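Anti-sigma-I factor RsgI3 (Clostridium thermocellum, PDB 6QE7) probably holds the sigma factor SigI3 inactive until polysaccharide is sensed outside the cell, where its tandem PA14 domains bind pectin. Local coordinates at residues A[16-21]-A[201-206]; A[63-68]-A[129-134]; A[82-87]-A[91-96]. All coordinates share one frame; numbering follows the deposited sequence.

Interaction 1: A[16-21]-A[201-206]; sequences FSRFQF and KIDTRY
Asp203 OD2 accepts two hydrogen bonds, one from Arg18 NE at 2.9 Å and one from Asn13 ND2, while the other carboxylate oxygen, Asp203 OD1, takes Arg18 NH2 at 3.0 Å and also Asn287 ND2. The salt bridge is therefore a two-pronged grip. Arg18 comes side-on, with NE and one terminal nitrogen each meeting a different oxygen. Both oxygens are met on their syn side. The guanidinium and carboxylate planes lie only 10° apart, so the two flat groups meet almost in one plane. The fit is not perfect, as each donor sits somewhat out of the carboxylate plane. The bonds are also moderately bent, with an N-H...O angle of 147° at NE and 154° at NH2.

The two side chains approach from opposite directions. The Arg18 chain runs extended from CG to NE, which carries the charged end across to Asp203. Arg18 NH2 has a second acceptor, the backbone O of Lys286, and Phe289 packs against both Arg18 and Asp203.

The bridge joins the two PA14 domains. Arg18 belongs to the first, just before strand 19-25, and Asp203 to the second, which supplies segment 201-206. On the first domain's side, the Arg18 backbone is hydrogen-bonded to Asn12, a calcium ligand together with Asp44 and Thr45.

Asp203 is buried, yet both its oxygens are satisfied by an arginine and two amide donors. Such surroundings would probably keep the carboxylate ionised and hold its plane fixed at the domain interface.

Interaction 2: A[63-68]-A[129-134]; sequences TFYTVT and QQKEII
Lys131 lies over one face of the Tyr65 ring and meets it in two ways. The first is a CH-pi contact. Lys131 CE stands 3.5 Å from the centroid of the Tyr65 ring, only 7° off the ring normal, so this methylene sits above the ring centre. The second is a cation-pi contact. Lys131 NZ is 4.2 Å from the same Tyr65 centroid and 27° off the normal, displaced from the centre but still over the face. The lysine reaches this far because its chain is extended throughout, with CG anti to the backbone N (chi1 -171°). Lys131 CG also passes close to the ring, 3.9 Å from Tyr65 CE1. The opposite face of the ring is covered by Thr63 CG2, offset toward the rim, so the ring is held between a lysine chain and a methyl group.

The apolar contact is smaller. Ile134 CD1 touches Phe64 CE2 at 3.6 Å, and the two side chains cross at about a right angle. Phe64 starts away from the other segment, but its ring end swings back to meet the isoleucine. It also packs on Leu74 and Val76 of strand 72-76, inside the domain.

Polar partners lie outside the two segments. Lys131 NZ forms a salt bridge with Glu92, and Tyr65 OH bonds to Ser125 OG.

Strands 60-69 and 132-133 both flank strand 119-125 in the same antiparallel sheet of the first PA14 domain. Their side chains thus meet across that strand, on both faces of the sheet. Lys131 shares its charge between a carboxylate and a pi face, which probably helps to hold the ammonium group in place, while the contacts on both ring faces and the bond of Tyr65 OH to Ser125 help to fix the tyrosine.

Interaction 3: A[82-87]-A[91-96]; sequences IDKWKS and TEHSEQ
Lys84 CG sits over the centre of the His93 ring, at the place where the two antiparallel sheets of the first PA14 beta-sandwich come together at an edge. Strand 79-84 belongs to one sheet and strand 91-99 to the other. The parts of these strands at 82-84 and 91-96 run roughly antiparallel, at 150° between their directions, and their axes come no closer than 7.6 Å. The contact is therefore made by side chains and not by backbone pairing.

The lysine lies obliquely across the imidazole. Its CG is 3.5 Å from the His93 centroid and 11° off the ring normal, a clear CH-pi contact. The nearest ring atom is His93 CD2, at 3.4 Å from Lys84 CG. A bend at chi2 (-58°) turns the rest of the chain back over the ring, bringing Lys84 CE to 3.9 Å from His93 ND1. The methylenes cover one face of the ring, while the ammonium stays apart from it.

Ile82 comes from the same side but meets the base of the histidine, Ile82 CG2 packing on His93 CB at 3.6 Å. The other branch of Ile82 runs along the neighbouring backbone, with CD1 3.9 Å from Ser94 CA. Both Ile82 and Lys84 point toward segment 91-96, with Asp83 between them turned away to a salt bridge with Arg73.

Beyond Lys84 the chain bends in an inverse gamma turn centred on Trp85, whose ring makes a cation-pi contact with Arg73. The connection to strand 91-99 then supplies the ring of His93 with its polar partner: His93 NE2 is hydrogen-bonded to Gln88 OE1.

Overall arrangement
Interaction 1 joins the two PA14 domains, whereas interactions 2 and 3 both lie within the first. Along the chain, 82-87 and 91-96 fall between 63-68 and 129-134, and all four fall between 16-21 and 201-206. The centres of interactions 2 and 3 are about 12 Å apart. They share a sheet in which strands 60-69 and 91-99 are neighbours. Interaction 1 is more distant, with its centre about 31 Å from that of interaction 2 and about 24 Å from that of interaction 3. It still touches interaction 3, where Phe16 packs on Trp85. One domain's internal packing is thus linked to the seam of the pectin-binding dyad.

Interaction 1: A[16-21]-A[201-206]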
loop_
_atom_site.group_PDB
_atom_site.type_symbol
_atom_site.label_atom_id
_atom_site.label_comp_id
_atom_site.label_asym_id
_atom_site.label_seq_id
_atom_site.Cartn_x
_atom_site.Cartn_y
_atom_site.Cartn_z
ATOM N N PHE A 16 -2.663 1.949 -3.374
ATOM C CA PHE A 16 -3.916 1.647 -2.646
ATOM C C PHE A 16 -3.543 1.164 -1.253
ATOM O O PHE A 16 -4.212 0.285 -0.746
ATOM C CB PHE A 16 -4.788 0.598 -3.359
ATOM C CG PHE A 16 -5.061 1.032 -4.785
ATOM C CD1 PHE A 16 -5.900 2.091 -5.024
ATOM C CD2 PHE A 16 -4.377 0.466 -5.842
ATOM C CE1 PHE A 16 -6.127 2.529 -6.316
ATOM C CE2 PHE A 16 -4.572 0.916 -7.137
ATOM C CZ PHE A 16 -5.439 1.963 -7.357
ATOM N N SER A 17 -2.517 1.749 -0.663
ATOM C CA SER A 17 -2.223 1.675 0.788
ATOM C C SER A 17 -2.196 3.099 1.327
ATOM O O SER A 17 -2.150 4.118 0.501
ATOM C CB SER A 17 -0.928 0.931 1.095
ATOM O OG SER A 17 0.190 1.675 0.585
ATOM N N ARG A 18 -2.240 3.194 2.644
ATOM C CA ARG A 18 -2.415 4.457 3.409
ATOM C C ARG A 18 -3.730 5.111 3.000
ATOM O O ARG A 18 -3.754 6.279 2.577
ATOM C CB ARG A 18 -1.242 5.385 3.137
ATOM C CG ARG A 18 -0.070 5.128 4.055
ATOM C CD ARG A 18 0.980 6.126 3.673
ATOM N NE ARG A 18 2.264 5.828 4.255
ATOM C CZ ARG A 18 2.617 6.130 5.500
ATOM N NH1 ARG A 18 1.749 6.678 6.342
ATOM N NH2 ARG A 18 3.851 5.886 5.895
ATOM N N PHE A 19 -4.793 4.374 3.211
ATOM C CA PHE A 19 -6.166 4.821 2.922
ATOM C C PHE A 19 -6.431 6.081 3.767
ATOM O O PHE A 19 -6.057 6.077 4.940
ATOM C CB PHE A 19 -7.159 3.691 3.201
ATOM C CG PHE A 19 -8.562 4.228 3.236
ATOM C CD1 PHE A 19 -9.191 4.663 2.066
ATOM C CD2 PHE A 19 -9.209 4.425 4.445
ATOM C CE1 PHE A 19 -10.455 5.222 2.101
ATOM C CE2 PHE A 19 -10.500 4.963 4.459
ATOM C CZ PHE A 19 -11.093 5.387 3.292
ATOM N N GLN A 20 -6.922 7.151 3.156
ATOM C CA GLN A 20 -7.296 8.392 3.885
ATOM C C GLN A 20 -8.809 8.607 3.985
ATOM O O GLN A 20 -9.323 8.771 5.081
ATOM C CB GLN A 20 -6.644 9.612 3.241
ATOM C CG GLN A 20 -6.684 10.878 4.108
ATOM C CD GLN A 20 -6.092 10.683 5.489
ATOM O OE1 GLN A 20 -5.166 9.928 5.686
ATOM N NE2 GLN A 20 -6.694 11.297 6.469
ATOM N N PHE A 21 -9.541 8.695 2.904
ATOM C CA PHE A 21 -10.980 9.015 3.023
ATOM C C PHE A 21 -11.670 8.432 1.784
ATOM O O PHE A 21 -10.989 8.122 0.783
ATOM C CB PHE A 21 -11.207 10.510 3.232
ATOM C CG PHE A 21 -10.855 11.340 2.002
ATOM C CD1 PHE A 21 -11.696 11.402 0.902
ATOM C CD2 PHE A 21 -9.633 11.958 1.890
ATOM C CE1 PHE A 21 -11.348 12.108 -0.243
ATOM C CE2 PHE A 21 -9.272 12.654 0.748
ATOM C CZ PHE A 21 -10.114 12.706 -0.333
ATOM N N LYS A 201 4.220 -4.782 6.381
ATOM C CA LYS A 201 4.522 -3.885 5.280
ATOM C C LYS A 201 5.304 -2.724 5.853
ATOM O O LYS A 201 5.036 -2.319 7.008
ATOM C CB LYS A 201 3.285 -3.273 4.583
ATOM C CG LYS A 201 2.179 -4.202 4.150
ATOM C CD LYS A 201 2.524 -5.003 2.934
ATOM C CE LYS A 201 1.411 -5.900 2.444
ATOM N NZ LYS A 201 1.692 -6.272 1.032
ATOM N N ILE A 202 6.189 -2.232 4.989
ATOM C CA ILE A 202 7.043 -1.036 5.163
ATOM C C ILE A 202 6.964 -0.134 3.910
ATOM O O ILE A 202 6.705 -0.676 2.820
ATOM C CB ILE A 202 8.451 -1.511 5.496
ATOM C CG1 ILE A 202 9.277 -0.363 6.056
ATOM C CG2 ILE A 202 9.169 -2.252 4.369
ATOM C CD1 ILE A 202 10.624 -0.784 6.540
ATOM N N ASP A 203 7.008 1.198 4.095
ATOM C CA ASP A 203 7.214 2.169 3.001
ATOM C C ASP A 203 8.227 3.186 3.478
ATOM O O ASP A 203 8.599 3.235 4.674
ATOM C CB ASP A 203 5.936 2.830 2.468
ATOM C CG ASP A 203 5.131 3.601 3.488
ATOM O OD1 ASP A 203 5.688 3.952 4.551
ATOM O OD2 ASP A 203 3.891 3.693 3.284
ATOM N N THR A 204 8.788 3.821 2.502
ATOM C CA THR A 204 10.018 4.629 2.644
ATOM C C THR A 204 9.619 6.069 2.383
ATOM O O THR A 204 8.606 6.285 1.709
ATOM C CB THR A 204 11.107 4.199 1.670
ATOM O OG1 THR A 204 10.668 4.515 0.337
ATOM C CG2 THR A 204 11.414 2.724 1.771
ATOM N N ARG A 205 10.485 6.985 2.765
ATOM C CA ARG A 205 10.364 8.420 2.418
ATOM C C ARG A 205 10.971 8.638 1.023
ATOM O O ARG A 205 10.584 9.586 0.363
ATOM C CB ARG A 205 11.066 9.259 3.496
ATOM C CG ARG A 205 10.306 9.382 4.809
ATOM C CD ARG A 205 11.002 10.281 5.862
ATOM N NE ARG A 205 11.233 11.598 5.248
ATOM C CZ ARG A 205 10.337 12.558 5.123
ATOM N NH1 ARG A 205 9.132 12.413 5.639
ATOM N NH2 ARG A 205 10.666 13.672 4.508
ATOM N N TYR A 206 11.978 7.871 0.613
ATOM C CA TYR A 206 12.788 8.223 -0.579
ATOM C C TYR A 206 12.814 7.020 -1.483
ATOM O O TYR A 206 12.672 5.866 -0.974
ATOM C CB TYR A 206 14.204 8.644 -0.182
ATOM C CG TYR A 206 14.174 9.707 0.885
ATOM C CD1 TYR A 206 13.778 11.005 0.612
ATOM C CD2 TYR A 206 14.513 9.392 2.189
ATOM C CE1 TYR A 206 13.693 11.961 1.624
ATOM C CE2 TYR A 206 14.402 10.307 3.214
ATOM C CZ TYR A 206 14.001 11.608 2.930
ATOM O OH TYR A 206 13.948 12.501 3.953
#

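Interaction 2: A[63-68]-A[129-134]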
loop_
_atom_site.group_PDB
_atom_site.type_symbol
_atom_site.label_atom_id
_atom_site.label_comp_id
_atom_site.label_asym_id
_atom_site.label_seq_id
_atom_site.Cartn_x
_atom_site.Cartn_y
_atom_site.Cartn_z
ATOM N N THR A 63 -17.416 3.757 -26.707
ATOM C CA THR A 63 -15.983 4.006 -26.462
ATOM C C THR A 63 -15.899 4.649 -25.071
ATOM O O THR A 63 -16.634 5.635 -24.845
ATOM C CB THR A 63 -15.363 4.814 -27.607
ATOM O OG1 THR A 63 -15.642 4.120 -28.827
ATOM C CG2 THR A 63 -13.870 5.076 -27.442
ATOM N N PHE A 64 -15.127 4.063 -24.143
ATOM C CA PHE A 64 -14.644 4.721 -22.898
ATOM C C PHE A 64 -13.255 5.293 -23.154
ATOM O O PHE A 64 -12.371 4.712 -23.900
ATOM C CB PHE A 64 -14.596 3.752 -21.726
ATOM C CG PHE A 64 -15.967 3.394 -21.323
ATOM C CD1 PHE A 64 -16.696 2.491 -22.075
ATOM C CD2 PHE A 64 -16.588 4.050 -20.298
ATOM C CE1 PHE A 64 -17.988 2.168 -21.714
ATOM C CE2 PHE A 64 -17.869 3.698 -19.921
ATOM C CZ PHE A 64 -18.571 2.773 -20.639
ATOM N N TYR A 65 -13.077 6.503 -22.644
ATOM C CA TYR A 65 -11.778 7.218 -22.687
ATOM C C TYR A 65 -11.403 7.642 -21.260
ATOM O O TYR A 65 -12.265 8.106 -20.501
ATOM C CB TYR A 65 -11.806 8.500 -23.512
ATOM C CG TYR A 65 -12.592 8.467 -24.799
ATOM C CD1 TYR A 65 -13.986 8.373 -24.814
ATOM C CD2 TYR A 65 -11.925 8.538 -26.011
ATOM C CE1 TYR A 65 -14.682 8.394 -26.022
ATOM C CE2 TYR A 65 -12.610 8.537 -27.216
ATOM C CZ TYR A 65 -13.992 8.461 -27.220
ATOM O OH TYR A 65 -14.622 8.420 -28.447
ATOM N N THR A 66 -10.107 7.537 -20.972
ATOM C CA THR A 66 -9.446 8.041 -19.757
ATOM C C THR A 66 -8.411 9.038 -20.246
ATOM O O THR A 66 -7.781 8.804 -21.251
ATOM C CB THR A 66 -8.847 6.901 -18.929
ATOM O OG1 THR A 66 -7.813 6.254 -19.683
ATOM C CG2 THR A 66 -9.870 5.874 -18.505
ATOM N N VAL A 67 -8.337 10.182 -19.597
ATOM C CA VAL A 67 -7.179 11.082 -19.790
ATOM C C VAL A 67 -6.604 11.260 -18.387
ATOM O O VAL A 67 -7.311 11.829 -17.543
ATOM C CB VAL A 67 -7.599 12.438 -20.415
ATOM C CG1 VAL A 67 -6.382 13.275 -20.734
ATOM C CG2 VAL A 67 -8.418 12.234 -21.665
ATOM N N THR A 68 -5.381 10.795 -18.170
ATOM C CA THR A 68 -4.772 10.659 -16.832
ATOM C C THR A 68 -3.323 11.068 -16.901
ATOM O O THR A 68 -2.621 10.756 -17.887
ATOM C CB THR A 68 -4.853 9.256 -16.246
ATOM O OG1 THR A 68 -4.371 8.182 -17.093
ATOM C CG2 THR A 68 -6.270 8.916 -15.867
ATOM N N GLN A 129 -24.197 9.086 -28.635
ATOM C CA GLN A 129 -23.634 9.865 -27.490
ATOM C C GLN A 129 -22.422 10.649 -27.952
ATOM O O GLN A 129 -21.338 10.074 -28.204
ATOM C CB GLN A 129 -23.280 8.983 -26.318
ATOM C CG GLN A 129 -22.687 9.785 -25.183
ATOM C CD GLN A 129 -23.736 10.653 -24.559
ATOM O OE1 GLN A 129 -24.725 10.166 -24.014
ATOM N NE2 GLN A 129 -23.506 11.951 -24.649
ATOM N N GLN A 130 -22.595 11.949 -28.030
ATOM C CA GLN A 130 -21.491 12.872 -28.285
ATOM C C GLN A 130 -20.504 12.727 -27.136
ATOM O O GLN A 130 -20.926 12.514 -25.989
ATOM C CB GLN A 130 -21.984 14.306 -28.409
ATOM C CG GLN A 130 -20.911 15.271 -28.912
ATOM C CD GLN A 130 -21.418 16.691 -28.792
ATOM O OE1 GLN A 130 -22.464 16.938 -28.191
ATOM N NE2 GLN A 130 -20.680 17.636 -29.349
ATOM N N LYS A 131 -19.234 12.823 -27.481
ATOM C CA LYS A 131 -18.168 12.511 -26.534
ATOM C C LYS A 131 -18.352 13.488 -25.393
ATOM O O LYS A 131 -18.287 14.667 -25.681
ATOM C CB LYS A 131 -16.805 12.682 -27.188
ATOM C CG LYS A 131 -15.659 12.165 -26.346
ATOM C CD LYS A 131 -14.326 12.593 -26.882
ATOM C CE LYS A 131 -13.159 11.998 -26.127
ATOM N NZ LYS A 131 -11.862 12.312 -26.785
ATOM N N GLU A 132 -18.620 13.001 -24.179
ATOM C CA GLU A 132 -18.627 13.865 -22.984
ATOM C C GLU A 132 -17.900 13.147 -21.844
ATOM O O GLU A 132 -17.795 11.916 -21.935
ATOM C CB GLU A 132 -20.104 14.144 -22.662
ATOM C CG GLU A 132 -20.941 12.907 -22.529
ATOM C CD GLU A 132 -22.371 13.073 -22.016
ATOM O OE1 GLU A 132 -22.840 14.201 -22.026
ATOM O OE2 GLU A 132 -23.041 12.045 -21.624
ATOM N N ILE A 133 -17.453 13.898 -20.832
ATOM C CA ILE A 133 -17.336 13.468 -19.413
ATOM C C ILE A 133 -18.549 12.639 -19.007
ATOM O O ILE A 133 -19.680 13.121 -19.082
ATOM C CB ILE A 133 -17.163 14.679 -18.465
ATOM C CG1 ILE A 133 -15.893 15.482 -18.736
ATOM C CG2 ILE A 133 -17.223 14.195 -17.026
ATOM C CD1 ILE A 133 -14.602 14.737 -18.302
ATOM N N ILE A 134 -18.343 11.446 -18.460
ATOM C CA ILE A 134 -19.525 10.636 -18.100
ATOM C C ILE A 134 -20.214 11.385 -16.979
ATOM O O ILE A 134 -19.641 11.574 -15.904
ATOM C CB ILE A 134 -19.222 9.186 -17.700
ATOM C CG1 ILE A 134 -18.416 8.437 -18.761
ATOM C CG2 ILE A 134 -20.511 8.431 -17.363
ATOM C CD1 ILE A 134 -18.261 6.944 -18.487
#

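Interaction 3: A[82-87]-A[91-96]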
loop_
_atom_site.group_PDB
_atom_site.type_symbol
_atom_site.label_atom_id
_atom_site.label_comp_id
_atom_site.label_asym_id
_atom_site.label_seq_id
_atom_site.Cartn_x
_atom_site.Cartn_y
_atom_site.Cartn_z
ATOM N N ILE A 82 -8.904 -0.787 -20.382
ATOM C CA ILE A 82 -7.673 0.043 -20.412
ATOM C C ILE A 82 -6.749 -0.330 -19.257
ATOM O O ILE A 82 -7.193 -0.360 -18.082
ATOM C CB ILE A 82 -8.024 1.529 -20.402
ATOM C CG1 ILE A 82 -9.014 1.888 -21.497
ATOM C CG2 ILE A 82 -6.773 2.353 -20.566
ATOM C CD1 ILE A 82 -9.746 3.180 -21.208
ATOM N N ASP A 83 -5.519 -0.637 -19.638
ATOM C CA ASP A 83 -4.438 -1.113 -18.747
ATOM C C ASP A 83 -3.220 -0.289 -19.108
ATOM O O ASP A 83 -2.455 -0.706 -19.937
ATOM C CB ASP A 83 -4.173 -2.610 -18.868
ATOM C CG ASP A 83 -3.289 -3.144 -17.748
ATOM O OD1 ASP A 83 -2.813 -2.357 -16.959
ATOM O OD2 ASP A 83 -3.090 -4.342 -17.682
ATOM N N LYS A 84 -3.049 0.845 -18.448
ATOM C CA LYS A 84 -1.913 1.743 -18.733
ATOM C C LYS A 84 -1.339 2.233 -17.414
ATOM O O LYS A 84 -1.417 3.474 -17.149
ATOM C CB LYS A 84 -2.389 2.894 -19.600
ATOM C CG LYS A 84 -2.770 2.486 -21.002
ATOM C CD LYS A 84 -1.671 1.830 -21.766
ATOM C CE LYS A 84 -2.212 1.468 -23.135
ATOM N NZ LYS A 84 -1.104 1.315 -24.073
ATOM N N TRP A 85 -0.926 1.292 -16.583
ATOM C CA TRP A 85 -0.461 1.618 -15.221
ATOM C C TRP A 85 1.004 2.024 -15.260
ATOM O O TRP A 85 1.874 1.167 -15.156
ATOM C CB TRP A 85 -0.622 0.384 -14.346
ATOM C CG TRP A 85 -0.643 0.740 -12.895
ATOM C CD1 TRP A 85 0.258 0.363 -11.950
ATOM C CD2 TRP A 85 -1.692 1.418 -12.188
ATOM N NE1 TRP A 85 -0.126 0.837 -10.718
ATOM C CE2 TRP A 85 -1.354 1.395 -10.803
ATOM C CE3 TRP A 85 -2.835 2.095 -12.568
ATOM C CZ2 TRP A 85 -2.040 2.118 -9.851
ATOM C CZ3 TRP A 85 -3.566 2.780 -11.608
ATOM C CH2 TRP A 85 -3.183 2.766 -10.253
ATOM N N LYS A 86 1.275 3.296 -15.511
ATOM C CA LYS A 86 2.635 3.794 -15.812
ATOM C C LYS A 86 2.645 5.299 -15.607
ATOM O O LYS A 86 1.556 5.923 -15.535
ATOM C CB LYS A 86 3.090 3.467 -17.238
ATOM C CG LYS A 86 2.298 4.189 -18.322
ATOM C CD LYS A 86 2.587 3.711 -19.698
ATOM C CE LYS A 86 1.902 4.542 -20.767
ATOM N NZ LYS A 86 2.420 4.116 -22.084
ATOM N N SER A 87 3.866 5.790 -15.555
ATOM C CA SER A 87 4.273 7.190 -15.537
ATOM C C SER A 87 3.912 7.752 -16.920
ATOM O O SER A 87 4.340 7.203 -17.978
ATOM C CB SER A 87 5.730 7.280 -15.192
ATOM O OG SER A 87 6.174 8.597 -15.248
ATOM N N THR A 91 -2.602 11.808 -20.967
ATOM C CA THR A 91 -2.589 10.994 -22.184
ATOM C C THR A 91 -3.964 10.384 -22.218
ATOM O O THR A 91 -4.388 9.884 -21.184
ATOM C CB THR A 91 -1.503 9.904 -22.198
ATOM O OG1 THR A 91 -0.206 10.510 -22.070
ATOM C CG2 THR A 91 -1.610 9.047 -23.444
ATOM N N GLU A 92 -4.604 10.404 -23.382
ATOM C CA GLU A 92 -5.880 9.726 -23.586
ATOM C C GLU A 92 -5.562 8.275 -23.968
ATOM O O GLU A 92 -4.658 8.121 -24.740
ATOM C CB GLU A 92 -6.594 10.362 -24.778
ATOM C CG GLU A 92 -7.966 9.781 -25.030
ATOM C CD GLU A 92 -8.862 10.781 -25.764
ATOM O OE1 GLU A 92 -8.557 11.052 -26.888
ATOM O OE2 GLU A 92 -9.756 11.363 -25.153
ATOM N N HIS A 93 -6.397 7.329 -23.537
ATOM C CA HIS A 93 -6.406 5.893 -23.912
ATOM C C HIS A 93 -7.875 5.562 -23.985
ATOM O O HIS A 93 -8.673 6.276 -23.332
ATOM C CB HIS A 93 -5.735 4.975 -22.853
ATOM C CG HIS A 93 -4.304 5.317 -22.588
ATOM N ND1 HIS A 93 -3.321 5.225 -23.571
ATOM C CD2 HIS A 93 -3.670 5.771 -21.472
ATOM C CE1 HIS A 93 -2.157 5.615 -23.073
ATOM N NE2 HIS A 93 -2.342 5.917 -21.765
ATOM N N SER A 94 -8.240 4.573 -24.773
ATOM C CA SER A 94 -9.668 4.295 -24.978
ATOM C C SER A 94 -9.846 2.840 -25.388
ATOM O O SER A 94 -8.884 2.318 -25.935
ATOM C CB SER A 94 -10.189 5.215 -26.055
ATOM O OG SER A 94 -9.462 5.037 -27.293
ATOM N N GLU A 95 -11.067 2.302 -25.252
ATOM C CA GLU A 95 -11.459 0.977 -25.756
ATOM C C GLU A 95 -12.960 0.947 -25.909
ATOM O O GLU A 95 -13.641 1.822 -25.362
ATOM C CB GLU A 95 -11.030 -0.177 -24.821
ATOM C CG GLU A 95 -9.886 -1.020 -25.432
ATOM C CD GLU A 95 -10.070 -1.699 -26.812
ATOM O OE1 GLU A 95 -11.280 -1.923 -27.265
ATOM O OE2 GLU A 95 -9.010 -2.025 -27.466
ATOM N N GLN A 96 -13.450 -0.071 -26.588
ATOM C CA GLN A 96 -14.885 -0.195 -26.923
ATOM C C GLN A 96 -15.438 -1.424 -26.295
ATOM O O GLN A 96 -14.681 -2.378 -26.069
ATOM C CB GLN A 96 -15.144 -0.230 -28.441
ATOM C CG GLN A 96 -14.319 0.801 -29.210
ATOM C CD GLN A 96 -14.503 0.664 -30.709
ATOM O OE1 GLN A 96 -15.422 0.004 -31.201
ATOM N NE2 GLN A 96 -13.594 1.236 -31.470
#